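Fusarinine C esterase sidJ (Aspergillus fumigatus, PDB 6GUP) hydrolyses the siderophore fusarinine C to fusarinine, releasing its iron, but does not act on triacetylfusarinine C. Local coordinates at residues 53-58 and 67-72; 118-123 and 343-348; 38-43 and 98-103; 164-169 and 325-330; 91-96 and 130-135. One frame throughout, in Å; residues are numbered along the deposited sequence.

In the fold
Contacts 1, 2 and 3 pack helices onto the central sheet of an alpha/beta-hydrolase fold; contact 5 joins two helices and contact 4 two connecting segments. Contacts 1 and 2 share one side of the sheet, their centres about 10 Å apart, and meet where Leu58 CD1 lies 3.8 Å from Val345 CG1. Contacts 3 and 5 both use helix 86-108 on the other side; their centres are about 12 Å apart. Contacts 2 and 4 join at the probable active site. Here Ser123 OG of contact 2 lies 3.0 Å from His327 NE2 of contact 4, a probable hydrogen bond. Contact 3 lies away from this site: its centre is about 24 Å from that of contact 4.

Contact 1: 53-58 and 67-72; sequences SYLADL and WSLFTL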
# COMPACT_ATOMS: atom_id res chain seq x y z
N SER A 53 14.54 3.52 -6.57
CA SER A 53 15.95 3.09 -6.57
C SER A 53 16.45 2.61 -7.96
O SER A 53 16.49 3.40 -8.90
CB SER A 53 16.19 2.05 -5.46
OG SER A 53 15.52 0.82 -5.72
N TYR A 54 16.80 1.32 -8.07
CA TYR A 54 17.39 0.73 -9.28
C TYR A 54 16.39 -0.17 -10.01
O TYR A 54 16.77 -0.88 -10.95
CB TYR A 54 18.65 -0.07 -8.92
CG TYR A 54 18.46 -1.04 -7.77
CD1 TYR A 54 17.86 -2.29 -7.96
CD2 TYR A 54 18.85 -0.70 -6.48
CE1 TYR A 54 17.67 -3.17 -6.90
CE2 TYR A 54 18.66 -1.56 -5.41
CZ TYR A 54 18.07 -2.79 -5.63
OH TYR A 54 17.89 -3.65 -4.57
N LEU A 55 15.13 -0.13 -9.60
CA LEU A 55 14.14 -1.12 -10.02
C LEU A 55 13.77 -0.98 -11.50
O LEU A 55 13.56 -1.98 -12.18
CB LEU A 55 12.88 -1.02 -9.14
CG LEU A 55 12.16 -2.29 -8.68
CD1 LEU A 55 13.11 -3.44 -8.36
CD2 LEU A 55 11.32 -1.96 -7.45
N ALA A 56 13.71 0.26 -11.98
CA ALA A 56 13.46 0.55 -13.39
C ALA A 56 14.59 0.01 -14.28
O ALA A 56 14.33 -0.60 -15.31
CB ALA A 56 13.29 2.04 -13.62
N ASP A 57 15.84 0.26 -13.87
CA ASP A 57 17.02 -0.24 -14.58
C ASP A 57 17.10 -1.77 -14.58
O ASP A 57 17.51 -2.36 -15.58
CB ASP A 57 18.31 0.35 -13.99
CG ASP A 57 18.44 1.86 -14.20
OD1 ASP A 57 17.63 2.45 -14.96
OD2 ASP A 57 19.35 2.46 -13.61
N LEU A 58 16.70 -2.39 -13.47
CA LEU A 58 16.65 -3.85 -13.36
C LEU A 58 15.61 -4.44 -14.31
O LEU A 58 15.89 -5.40 -15.02
CB LEU A 58 16.37 -4.28 -11.91
CG LEU A 58 16.26 -5.78 -11.60
CD1 LEU A 58 17.50 -6.55 -12.06
CD2 LEU A 58 16.04 -5.98 -10.11
N TRP A 67 13.66 -14.12 -17.20
CA TRP A 67 13.17 -13.72 -15.88
C TRP A 67 12.22 -12.53 -16.00
O TRP A 67 12.51 -11.58 -16.74
CB TRP A 67 14.34 -13.32 -14.98
CG TRP A 67 15.29 -14.42 -14.71
CD1 TRP A 67 16.33 -14.82 -15.49
CD2 TRP A 67 15.30 -15.27 -13.56
NE1 TRP A 67 16.99 -15.87 -14.90
CE2 TRP A 67 16.38 -16.17 -13.71
CE3 TRP A 67 14.50 -15.36 -12.41
CZ2 TRP A 67 16.68 -17.15 -12.76
CZ3 TRP A 67 14.80 -16.34 -11.46
CH2 TRP A 67 15.88 -17.22 -11.65
N SER A 68 11.10 -12.57 -15.28
CA SER A 68 10.23 -11.41 -15.11
C SER A 68 10.28 -10.95 -13.65
O SER A 68 10.32 -11.77 -12.73
CB SER A 68 8.79 -11.72 -15.54
OG SER A 68 8.13 -12.56 -14.60
N LEU A 69 10.28 -9.64 -13.45
CA LEU A 69 10.40 -9.02 -12.13
C LEU A 69 9.02 -8.81 -11.52
O LEU A 69 8.12 -8.31 -12.19
CB LEU A 69 11.13 -7.68 -12.25
CG LEU A 69 11.33 -6.82 -11.00
CD1 LEU A 69 12.22 -7.53 -9.98
CD2 LEU A 69 11.93 -5.48 -11.38
N PHE A 70 8.87 -9.20 -10.25
CA PHE A 70 7.67 -8.92 -9.46
C PHE A 70 8.02 -8.05 -8.25
O PHE A 70 9.09 -8.21 -7.66
CB PHE A 70 7.05 -10.21 -8.93
CG PHE A 70 6.40 -11.06 -9.97
CD1 PHE A 70 7.17 -11.89 -10.78
CD2 PHE A 70 5.02 -11.07 -10.13
CE1 PHE A 70 6.57 -12.70 -11.74
CE2 PHE A 70 4.41 -11.87 -11.08
CZ PHE A 70 5.19 -12.69 -11.90
N THR A 71 7.10 -7.15 -7.91
CA THR A 71 7.10 -6.46 -6.61
C THR A 71 5.73 -6.71 -5.99
O THR A 71 4.81 -7.12 -6.69
CB THR A 71 7.33 -4.95 -6.77
OG1 THR A 71 6.35 -4.39 -7.65
CG2 THR A 71 8.72 -4.68 -7.33
N LEU A 72 5.59 -6.49 -4.68
CA LEU A 72 4.33 -6.80 -3.99
C LEU A 72 4.00 -5.91 -2.81
O LEU A 72 4.87 -5.22 -2.26
CB LEU A 72 4.31 -8.28 -3.54
CG LEU A 72 4.94 -8.67 -2.20
CD1 LEU A 72 4.72 -10.15 -1.93
CD2 LEU A 72 6.42 -8.32 -2.16
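Leu55 and Leu58 of the helix meet Leu69 and Thr71 of the strand mainly through their methyl groups. Leu69 is central to the contact. Its first torsion, 178°, turns CG directly away from the backbone N and carries both methyls out toward the helix. The two methyls then find different partners. CD2 lies 3.8 Å from CD1 of Leu55, and the two side chains meet at a slant. The same CD2 is 3.9 Å from the carbonyl O of Leu55, so this methyl rests against the helix backbone as well. CD1 takes the other leucine, 4.1 Å from CD2 of Leu58, and here the side chains cross at about a right angle.

Leu55 has chi1 -140°, well away from a staggered value, and it too splits its methyls: CD1 goes to Leu69 and CD2 to Thr71. This CD2 meets CG2 of Thr71 tip to tip at 3.8 Å. Thr71 thus turns its methyl, not OG1, toward Leu55. Tyr54 holds the N-cap position, and its O accepts from Leu58 N at 2.9 Å, closing the first helical turn. Leu55 and Leu69 also pack on Phe41 of strand 37-42, so the apolar layer reaches the adjacent strand. Helix 55-61 thus lies against the two strands it connects, 37-42 and 67-72, as in the beta-alpha-beta crossover of an alpha/beta-hydrolase sheet.

Contact 2: 118-123 and 343-348; sequences VLMGHS and NKVLGY
Met120 and Val345 meet because the methionine is stretched out: chi1 is -176°, with CG opposite the backbone N, and the chain stays extended to its end. The CE methyl therefore projects far from the strand and comes to 3.9 Å from CG2 of Val345. Tyr348 has a similar first torsion, 176°, which sends the ring off the helix toward Val118. The contact sets the C-terminal helix 335-353 on the central strand 117-122 of the alpha/beta-hydrolase fold.

The backbones stay well apart. Val118 and Tyr348 have their CA atoms 10.1 Å from each other, and Met120 and Val345 9.6 Å. Side chains bridge the gap at both places. Val118 and Met120 are two residues apart on one side of the strand. Val345 and Tyr348 are nearly one turn apart on the helix. The pairs match in opposite chain order. Val118 CG1 approaches CE1 of the tyrosine ring obliquely, at 4.0 Å. Ile161 of the adjacent strand 159-163 touches Val118, Met120 and Tyr348.

The strand leads into Ser123, probably the nucleophile, at a sharp turn with a positive phi of 55°, consistent with a nucleophile elbow. At the far end of the tyrosine ring, Tyr348 OH hydrogen-bonds to two backbone atoms, Lys277 O and Ala160 N.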
# COMPACT_ATOMS: atom_id res chain seq x y z
N VAL A 118 13.44 -16.65 -7.28
CA VAL A 118 14.45 -15.98 -6.48
C VAL A 118 13.76 -14.88 -5.68
O VAL A 118 12.96 -14.12 -6.24
CB VAL A 118 15.56 -15.37 -7.37
CG1 VAL A 118 16.57 -14.58 -6.54
CG2 VAL A 118 16.27 -16.47 -8.15
N LEU A 119 14.06 -14.80 -4.39
CA LEU A 119 13.52 -13.76 -3.52
C LEU A 119 14.62 -12.73 -3.25
O LEU A 119 15.66 -13.06 -2.69
CB LEU A 119 13.03 -14.36 -2.20
CG LEU A 119 12.23 -13.44 -1.28
CD1 LEU A 119 10.87 -13.09 -1.88
CD2 LEU A 119 12.05 -14.09 0.09
N MET A 120 14.37 -11.48 -3.66
CA MET A 120 15.31 -10.39 -3.44
C MET A 120 14.75 -9.41 -2.41
O MET A 120 13.59 -9.00 -2.52
CB MET A 120 15.59 -9.66 -4.75
CG MET A 120 16.64 -8.56 -4.64
SD MET A 120 17.30 -8.06 -6.23
CE MET A 120 18.50 -6.84 -5.72
N GLY A 121 15.57 -9.06 -1.43
CA GLY A 121 15.22 -8.07 -0.41
C GLY A 121 16.02 -6.80 -0.59
O GLY A 121 17.22 -6.84 -0.86
N HIS A 122 15.34 -5.66 -0.46
CA HIS A 122 15.95 -4.34 -0.59
C HIS A 122 15.76 -3.59 0.72
O HIS A 122 14.64 -3.50 1.23
CB HIS A 122 15.31 -3.58 -1.76
CG HIS A 122 15.46 -2.09 -1.69
ND1 HIS A 122 16.58 -1.43 -2.14
CD2 HIS A 122 14.61 -1.13 -1.25
CE1 HIS A 122 16.43 -0.13 -1.97
NE2 HIS A 122 15.24 0.08 -1.43
N SER A 123 16.86 -3.06 1.26
CA SER A 123 16.87 -2.36 2.55
C SER A 123 16.29 -3.26 3.65
O SER A 123 16.78 -4.38 3.84
CB SER A 123 16.16 -1.00 2.43
OG SER A 123 16.18 -0.30 3.66
N ASN A 343 24.06 -5.49 -13.03
CA ASN A 343 24.89 -6.51 -13.69
C ASN A 343 25.22 -7.70 -12.77
O ASN A 343 25.27 -8.83 -13.25
CB ASN A 343 26.18 -5.90 -14.26
CG ASN A 343 25.96 -5.19 -15.58
OD1 ASN A 343 25.30 -5.71 -16.48
ND2 ASN A 343 26.52 -3.99 -15.71
N LYS A 344 25.42 -7.44 -11.48
CA LYS A 344 25.64 -8.52 -10.51
C LYS A 344 24.40 -9.39 -10.33
O LYS A 344 24.52 -10.61 -10.16
CB LYS A 344 26.08 -7.98 -9.14
CG LYS A 344 27.41 -7.24 -9.07
CD LYS A 344 28.57 -7.95 -9.76
CE LYS A 344 28.82 -7.41 -11.17
NZ LYS A 344 29.96 -8.08 -11.84
N VAL A 345 23.22 -8.77 -10.37
CA VAL A 345 21.95 -9.51 -10.28
C VAL A 345 21.75 -10.40 -11.51
O VAL A 345 21.42 -11.57 -11.37
CB VAL A 345 20.74 -8.56 -10.08
CG1 VAL A 345 19.41 -9.32 -10.22
CG2 VAL A 345 20.81 -7.89 -8.72
N LEU A 346 21.96 -9.84 -12.70
CA LEU A 346 21.86 -10.62 -13.95
C LEU A 346 22.86 -11.77 -14.01
O LEU A 346 22.53 -12.85 -14.51
CB LEU A 346 22.01 -9.72 -15.19
CG LEU A 346 20.70 -9.15 -15.76
CD1 LEU A 346 20.03 -8.18 -14.79
CD2 LEU A 346 20.96 -8.47 -17.09
N GLY A 347 24.08 -11.54 -13.51
CA GLY A 347 25.10 -12.59 -13.42
C GLY A 347 24.73 -13.71 -12.46
O GLY A 347 24.97 -14.88 -12.74
N TYR A 348 24.15 -13.33 -11.32
CA TYR A 348 23.61 -14.29 -10.35
C TYR A 348 22.48 -15.13 -10.97
O TYR A 348 22.47 -16.36 -10.84
CB TYR A 348 23.09 -13.55 -9.11
CG TYR A 348 22.42 -14.42 -8.07
CD1 TYR A 348 21.05 -14.70 -8.14
CD2 TYR A 348 23.15 -14.97 -7.03
CE1 TYR A 348 20.43 -15.50 -7.19
CE2 TYR A 348 22.54 -15.78 -6.07
CZ TYR A 348 21.18 -16.04 -6.16
OH TYR A 348 20.58 -16.83 -5.23

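Contact 3: 38-43 and 98-103; sequences SLLFVG and KYIKEY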
# COMPACT_ATOMS: atom_id res chain seq x y z
N SER A 38 11.15 -16.31 -12.28
CA SER A 38 10.56 -15.19 -11.54
C SER A 38 11.50 -14.63 -10.47
O SER A 38 12.09 -15.40 -9.71
CB SER A 38 9.27 -15.64 -10.86
OG SER A 38 8.34 -16.14 -11.80
N LEU A 39 11.63 -13.31 -10.43
CA LEU A 39 12.33 -12.61 -9.36
C LEU A 39 11.31 -11.79 -8.56
O LEU A 39 10.79 -10.79 -9.07
CB LEU A 39 13.42 -11.69 -9.94
CG LEU A 39 14.27 -10.88 -8.95
CD1 LEU A 39 15.07 -11.80 -8.03
CD2 LEU A 39 15.21 -9.94 -9.69
N LEU A 40 11.03 -12.21 -7.33
CA LEU A 40 10.16 -11.46 -6.42
C LEU A 40 11.00 -10.51 -5.58
O LEU A 40 11.84 -10.95 -4.78
CB LEU A 40 9.35 -12.40 -5.52
CG LEU A 40 8.36 -11.74 -4.54
CD1 LEU A 40 7.36 -10.84 -5.25
CD2 LEU A 40 7.62 -12.81 -3.75
N PHE A 41 10.76 -9.22 -5.77
CA PHE A 41 11.51 -8.15 -5.12
C PHE A 41 10.67 -7.62 -3.96
O PHE A 41 9.53 -7.19 -4.16
CB PHE A 41 11.78 -7.05 -6.15
CG PHE A 41 12.56 -5.88 -5.62
CD1 PHE A 41 11.90 -4.79 -5.05
CD2 PHE A 41 13.94 -5.84 -5.74
CE1 PHE A 41 12.61 -3.70 -4.59
CE2 PHE A 41 14.66 -4.75 -5.27
CZ PHE A 41 13.99 -3.67 -4.70
N VAL A 42 11.23 -7.67 -2.75
CA VAL A 42 10.56 -7.20 -1.54
C VAL A 42 11.23 -5.90 -1.11
O VAL A 42 12.38 -5.90 -0.68
CB VAL A 42 10.64 -8.25 -0.40
CG1 VAL A 42 9.90 -7.77 0.84
CG2 VAL A 42 10.07 -9.58 -0.87
N GLY A 43 10.50 -4.79 -1.24
CA GLY A 43 11.01 -3.47 -0.86
C GLY A 43 11.07 -3.28 0.64
O GLY A 43 10.77 -4.20 1.41
N LYS A 98 3.52 -18.89 -4.07
CA LYS A 98 2.59 -19.93 -4.53
C LYS A 98 1.82 -19.48 -5.76
O LYS A 98 1.69 -20.23 -6.73
CB LYS A 98 1.60 -20.34 -3.43
CG LYS A 98 0.64 -21.43 -3.88
CD LYS A 98 -0.43 -21.75 -2.85
CE LYS A 98 -1.34 -22.85 -3.38
NZ LYS A 98 -2.23 -23.41 -2.33
N TYR A 99 1.29 -18.25 -5.70
CA TYR A 99 0.55 -17.68 -6.82
C TYR A 99 1.40 -17.56 -8.08
O TYR A 99 0.98 -17.97 -9.16
CB TYR A 99 -0.03 -16.31 -6.46
CG TYR A 99 -0.62 -15.61 -7.66
CD1 TYR A 99 -1.90 -15.93 -8.12
CD2 TYR A 99 0.11 -14.66 -8.37
CE1 TYR A 99 -2.44 -15.30 -9.23
CE2 TYR A 99 -0.42 -14.03 -9.49
CZ TYR A 99 -1.69 -14.35 -9.91
OH TYR A 99 -2.23 -13.74 -11.02
N ILE A 100 2.60 -16.98 -7.94
CA ILE A 100 3.54 -16.81 -9.06
C ILE A 100 3.89 -18.15 -9.70
O ILE A 100 3.96 -18.25 -10.92
CB ILE A 100 4.83 -16.07 -8.62
CG1 ILE A 100 4.52 -14.59 -8.33
CG2 ILE A 100 5.92 -16.15 -9.69
CD1 ILE A 100 5.62 -13.85 -7.59
N LYS A 101 4.09 -19.16 -8.86
CA LYS A 101 4.45 -20.50 -9.33
C LYS A 101 3.34 -21.15 -10.16
O LYS A 101 3.61 -21.71 -11.22
CB LYS A 101 4.83 -21.40 -8.14
CG LYS A 101 5.53 -22.69 -8.52
CD LYS A 101 6.57 -23.08 -7.48
CE LYS A 101 6.76 -24.58 -7.34
NZ LYS A 101 7.61 -24.91 -6.17
N GLU A 102 2.09 -21.05 -9.68
CA GLU A 102 0.94 -21.55 -10.45
C GLU A 102 0.67 -20.68 -11.69
O GLU A 102 0.35 -21.22 -12.75
CB GLU A 102 -0.33 -21.65 -9.57
CG GLU A 102 -1.66 -21.87 -10.31
CD GLU A 102 -1.80 -23.23 -10.97
OE1 GLU A 102 -2.91 -23.82 -10.87
OE2 GLU A 102 -0.84 -23.73 -11.59
N TYR A 103 0.80 -19.36 -11.54
CA TYR A 103 0.62 -18.42 -12.65
C TYR A 103 1.59 -18.70 -13.80
O TYR A 103 1.17 -18.76 -14.96
CB TYR A 103 0.79 -16.97 -12.18
CG TYR A 103 1.03 -15.97 -13.29
CD1 TYR A 103 0.04 -15.69 -14.23
CD2 TYR A 103 2.26 -15.31 -13.40
CE1 TYR A 103 0.26 -14.77 -15.25
CE2 TYR A 103 2.49 -14.39 -14.42
CZ TYR A 103 1.49 -14.13 -15.34
OH TYR A 103 1.71 -13.21 -16.34
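Ser38 OG is hydrogen-bonded to Lys104 NZ, just past the helical segment, while it also presses on Ile100. The distance from Ser38 OG to CG2 of Ile100 is only 3.2 Å, a tight approach of a hydroxyl to a methyl. CB of Ser38 follows at 3.6 Å from the same CG2. The serine side chain thus lies flush against this branch of the isoleucine.

The other branch goes to Leu40. With chi1 at -71°, CG1 of Ile100 stands beside the backbone N, and CG2 is left to face Ser38. CD1, at the end of the CG1 branch, lies 4.2 Å from CD1 of Leu40, the two side chains running obliquely to each other. Ile100 therefore straddles two residues that point the same way from strand 37-42. Phe70 of the neighbouring strand packs on Ile100 as well.

Helix 86-108 covers this side of the alpha/beta-hydrolase sheet. On another side of the helix, Tyr99 and Tyr103 pack on Gly11 and Gly10 of the second subunit. The two segments are thus joined by non-directional van der Waals contact, from Ile100 to both Ser38 and Leu40. The polar need of the buried Ser38 OG, next to the Ile100 methyl, is met from outside them by Lys104 NZ.

Contact 4: 164-169 and 325-330; sequences APVSDR and ASHALS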
# COMPACT_ATOMS: atom_id res chain seq x y z
N ALA A 164 21.79 -4.27 0.55
CA ALA A 164 21.95 -3.34 1.67
C ALA A 164 21.17 -3.74 2.94
O ALA A 164 20.37 -2.96 3.45
CB ALA A 164 21.59 -1.92 1.23
N PRO A 165 21.40 -4.98 3.44
CA PRO A 165 20.80 -5.36 4.73
C PRO A 165 21.52 -4.64 5.87
O PRO A 165 22.64 -4.99 6.23
CB PRO A 165 21.03 -6.88 4.79
CG PRO A 165 22.22 -7.12 3.94
CD PRO A 165 22.18 -6.08 2.85
N VAL A 166 20.85 -3.62 6.41
CA VAL A 166 21.46 -2.67 7.33
C VAL A 166 20.65 -2.64 8.63
O VAL A 166 19.42 -2.66 8.61
CB VAL A 166 21.52 -1.26 6.68
CG1 VAL A 166 21.83 -0.17 7.69
CG2 VAL A 166 22.55 -1.26 5.56
N SER A 167 21.37 -2.59 9.76
CA SER A 167 20.75 -2.48 11.08
C SER A 167 20.15 -1.09 11.28
O SER A 167 20.87 -0.09 11.22
CB SER A 167 21.77 -2.78 12.18
OG SER A 167 21.27 -2.44 13.46
N ASP A 168 18.84 -1.04 11.51
CA ASP A 168 18.16 0.21 11.86
C ASP A 168 18.66 0.76 13.20
O ASP A 168 18.81 1.97 13.36
CB ASP A 168 16.64 0.01 11.94
CG ASP A 168 15.99 -0.17 10.58
OD1 ASP A 168 16.31 0.60 9.65
OD2 ASP A 168 15.14 -1.08 10.44
N ARG A 169 18.90 -0.14 14.15
CA ARG A 169 19.48 0.21 15.44
C ARG A 169 20.81 0.95 15.27
O ARG A 169 21.01 2.02 15.85
CB ARG A 169 19.67 -1.04 16.31
CG ARG A 169 20.67 -0.87 17.44
CD ARG A 169 20.80 -2.11 18.31
NE ARG A 169 21.95 -1.95 19.20
CZ ARG A 169 23.19 -2.41 18.99
NH1 ARG A 169 24.13 -2.17 19.90
NH2 ARG A 169 23.50 -3.13 17.91
N ALA A 325 28.68 2.78 -3.84
CA ALA A 325 27.22 2.70 -3.82
C ALA A 325 26.68 3.29 -2.53
O ALA A 325 27.25 3.06 -1.47
CB ALA A 325 26.75 1.26 -3.97
N SER A 326 25.58 4.03 -2.63
CA SER A 326 24.86 4.53 -1.47
C SER A 326 23.85 3.46 -1.07
O SER A 326 23.75 2.43 -1.73
CB SER A 326 24.17 5.86 -1.78
OG SER A 326 23.11 5.69 -2.72
N HIS A 327 23.10 3.71 0.01
CA HIS A 327 22.15 2.74 0.54
C HIS A 327 21.10 2.30 -0.50
O HIS A 327 20.93 1.10 -0.74
CB HIS A 327 21.43 3.29 1.77
CG HIS A 327 20.51 2.31 2.43
ND1 HIS A 327 20.97 1.24 3.17
CD2 HIS A 327 19.16 2.23 2.44
CE1 HIS A 327 19.94 0.54 3.61
NE2 HIS A 327 18.83 1.12 3.19
N ALA A 328 20.43 3.28 -1.09
CA ALA A 328 19.39 3.04 -2.10
C ALA A 328 19.83 3.31 -3.54
O ALA A 328 19.06 3.06 -4.47
CB ALA A 328 18.16 3.86 -1.76
N LEU A 329 21.06 3.81 -3.73
CA LEU A 329 21.60 4.11 -5.07
C LEU A 329 20.70 5.09 -5.85
O LEU A 329 20.51 4.95 -7.06
CB LEU A 329 21.85 2.81 -5.87
CG LEU A 329 22.81 1.77 -5.27
CD1 LEU A 329 22.15 0.89 -4.21
CD2 LEU A 329 23.40 0.89 -6.36
N SER A 330 20.17 6.08 -5.14
CA SER A 330 19.11 6.97 -5.66
C SER A 330 19.61 8.10 -6.56
O SER A 330 18.89 8.52 -7.47
CB SER A 330 18.34 7.60 -4.50
OG SER A 330 17.92 6.63 -3.55
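Ala164 and His327 bring their backbones to a CA-CA distance of 6.2 Å, Ala164 having left-handed backbone angles just after strand 159-163. In an alpha/beta-hydrolase fold this loop adjoins the one carrying His327, the probable histidine of a Ser-His-Asp triad. The imidazole is the main side chain of the contact. A trans first torsion (chi1 -176°) swings the ring toward the 164-166 loop.

CE1 of His327 receives two partners. The carbonyl O of Ala164 comes obliquely to the ring, 3.5 Å from CE1. CG2 of Val166 lies at the ring edge, near its plane, 3.7 Å from CE1. The same CG2 is 3.8 Å from ND1. So Val166 flanks the CE1-ND1 side of the ring.

Both nitrogens are hydrogen-bonded outside the two segments, ND1 to Asp286 OD2 and NE2 to Ser123 OG, on the probable nucleophile elbow. Val166 also touches Asp286, so it packs on two members of the probable triad. The histidine backbone is held too: its N bonds to Gln287 OE1 and its O to Gln163 NE2. That same O of His327 is 3.7 Å from CB of Ala164.

Contact 5: 91-96 and 130-135; sequences NEIAQC and LHYLSR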
# COMPACT_ATOMS: atom_id res chain seq x y z
N ASN A 91 4.43 -15.09 5.73
CA ASN A 91 3.26 -15.85 5.26
C ASN A 91 2.72 -15.32 3.93
O ASN A 91 2.34 -16.10 3.05
CB ASN A 91 2.12 -15.81 6.29
CG ASN A 91 2.46 -16.54 7.58
OD1 ASN A 91 2.17 -16.05 8.67
ND2 ASN A 91 3.07 -17.72 7.47
N GLU A 92 2.69 -14.00 3.80
CA GLU A 92 2.18 -13.33 2.60
C GLU A 92 3.14 -13.45 1.42
O GLU A 92 2.69 -13.57 0.28
CB GLU A 92 1.85 -11.87 2.91
CG GLU A 92 0.64 -11.75 3.83
CD GLU A 92 0.47 -10.38 4.46
OE1 GLU A 92 1.31 -9.48 4.24
OE2 GLU A 92 -0.52 -10.21 5.20
N ILE A 93 4.44 -13.43 1.69
CA ILE A 93 5.46 -13.74 0.66
C ILE A 93 5.25 -15.16 0.15
O ILE A 93 5.24 -15.39 -1.06
CB ILE A 93 6.90 -13.54 1.20
CG1 ILE A 93 7.19 -12.04 1.38
CG2 ILE A 93 7.93 -14.15 0.25
CD1 ILE A 93 8.38 -11.73 2.25
N ALA A 94 5.07 -16.11 1.07
CA ALA A 94 4.81 -17.51 0.72
C ALA A 94 3.56 -17.68 -0.14
O ALA A 94 3.55 -18.46 -1.10
CB ALA A 94 4.71 -18.36 1.97
N GLN A 95 2.50 -16.94 0.20
CA GLN A 95 1.27 -16.90 -0.61
C GLN A 95 1.51 -16.31 -2.00
O GLN A 95 0.98 -16.83 -2.99
CB GLN A 95 0.16 -16.11 0.10
CG GLN A 95 -0.50 -16.88 1.24
CD GLN A 95 -1.51 -16.04 2.00
OE1 GLN A 95 -1.22 -14.93 2.43
NE2 GLN A 95 -2.71 -16.58 2.18
N CYS A 96 2.30 -15.24 -2.07
CA CYS A 96 2.67 -14.62 -3.35
C CYS A 96 3.51 -15.55 -4.22
O CYS A 96 3.29 -15.63 -5.43
CB CYS A 96 3.42 -13.31 -3.12
SG CYS A 96 3.62 -12.32 -4.62
N LEU A 130 15.68 -13.13 5.15
CA LEU A 130 16.35 -13.95 6.17
C LEU A 130 15.35 -14.62 7.12
O LEU A 130 15.56 -15.77 7.53
CB LEU A 130 17.37 -13.12 6.97
CG LEU A 130 18.20 -13.83 8.06
CD1 LEU A 130 18.88 -15.09 7.54
CD2 LEU A 130 19.23 -12.87 8.64
N HIS A 131 14.27 -13.91 7.46
CA HIS A 131 13.20 -14.45 8.31
C HIS A 131 12.45 -15.59 7.60
O HIS A 131 12.13 -16.60 8.22
CB HIS A 131 12.23 -13.33 8.71
CG HIS A 131 11.37 -13.66 9.88
ND1 HIS A 131 11.69 -13.28 11.17
CD2 HIS A 131 10.17 -14.28 9.96
CE1 HIS A 131 10.73 -13.67 11.99
NE2 HIS A 131 9.80 -14.28 11.28
N TYR A 132 12.19 -15.42 6.30
CA TYR A 132 11.60 -16.47 5.46
C TYR A 132 12.43 -17.76 5.51
O TYR A 132 11.88 -18.85 5.67
CB TYR A 132 11.46 -15.99 4.01
CG TYR A 132 10.71 -16.92 3.08
CD1 TYR A 132 11.35 -18.01 2.47
CD2 TYR A 132 9.36 -16.70 2.78
CE1 TYR A 132 10.66 -18.86 1.62
CE2 TYR A 132 8.67 -17.55 1.92
CZ TYR A 132 9.32 -18.62 1.35
OH TYR A 132 8.64 -19.47 0.50
N LEU A 133 13.75 -17.61 5.40
CA LEU A 133 14.67 -18.75 5.34
C LEU A 133 15.02 -19.38 6.69
O LEU A 133 15.26 -20.59 6.76
CB LEU A 133 15.97 -18.35 4.63
CG LEU A 133 15.85 -17.95 3.16
CD1 LEU A 133 17.17 -17.39 2.66
CD2 LEU A 133 15.40 -19.13 2.31
N SER A 134 15.05 -18.58 7.76
CA SER A 134 15.63 -19.01 9.04
C SER A 134 14.64 -19.56 10.07
O SER A 134 15.01 -20.40 10.89
CB SER A 134 16.42 -17.85 9.67
OG SER A 134 15.57 -16.77 10.02
N ARG A 135 13.39 -19.09 10.04
CA ARG A 135 12.42 -19.44 11.08
C ARG A 135 11.76 -20.81 10.83
O ARG A 135 11.83 -21.33 9.71
CB ARG A 135 11.35 -18.35 11.19
CG ARG A 135 11.88 -16.95 11.47
CD ARG A 135 12.87 -16.88 12.63
NE ARG A 135 12.34 -17.50 13.85
CZ ARG A 135 11.89 -16.87 14.93
NH1 ARG A 135 11.44 -17.59 15.96
NH2 ARG A 135 11.87 -15.53 15.03
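Ile93 and Tyr132 mark the closest backbone approach of segments 91-96, all helical, and 130-135, helical to Ser134, with their CA atoms 8.3 Å apart. Segment 91-96 lies within helix 86-108, and 130-135 ends helix 125-134. Tyr132 spans the gap. Its chi1 of -173° points the ring away from its own backbone N and lays it against the neighbouring helix.

CE2 and its neighbour CD2 do the touching. CG2 of Ile93 approaches the ring obliquely, 3.9 Å from both CE2 and CD2 of Tyr132. CB of Ala94 is 4.0 Å from the same CE2. The backbone N of Ala94 lies at the ring edge, in its plane, so that the tyrosine rests on helix backbone as well as on side chains.

Both helices flank the alpha/beta-hydrolase sheet, and helix 125-134 is the one that follows the probable nucleophile elbow. Ile93 also reaches the sheet, packing on Val42. At the far end of Tyr132, OH bonds to Met155 O. The ring also makes a cation-pi contact with Arg154.

The last turn of helix 125-134 doubles its grip on one carbonyl. Leu130 O accepts from Ser134 N at 2.9 Å and from Ser134 OG at 2.7 Å. The two donors come from opposite faces of the carbonyl plane, with OG standing 36° out of it.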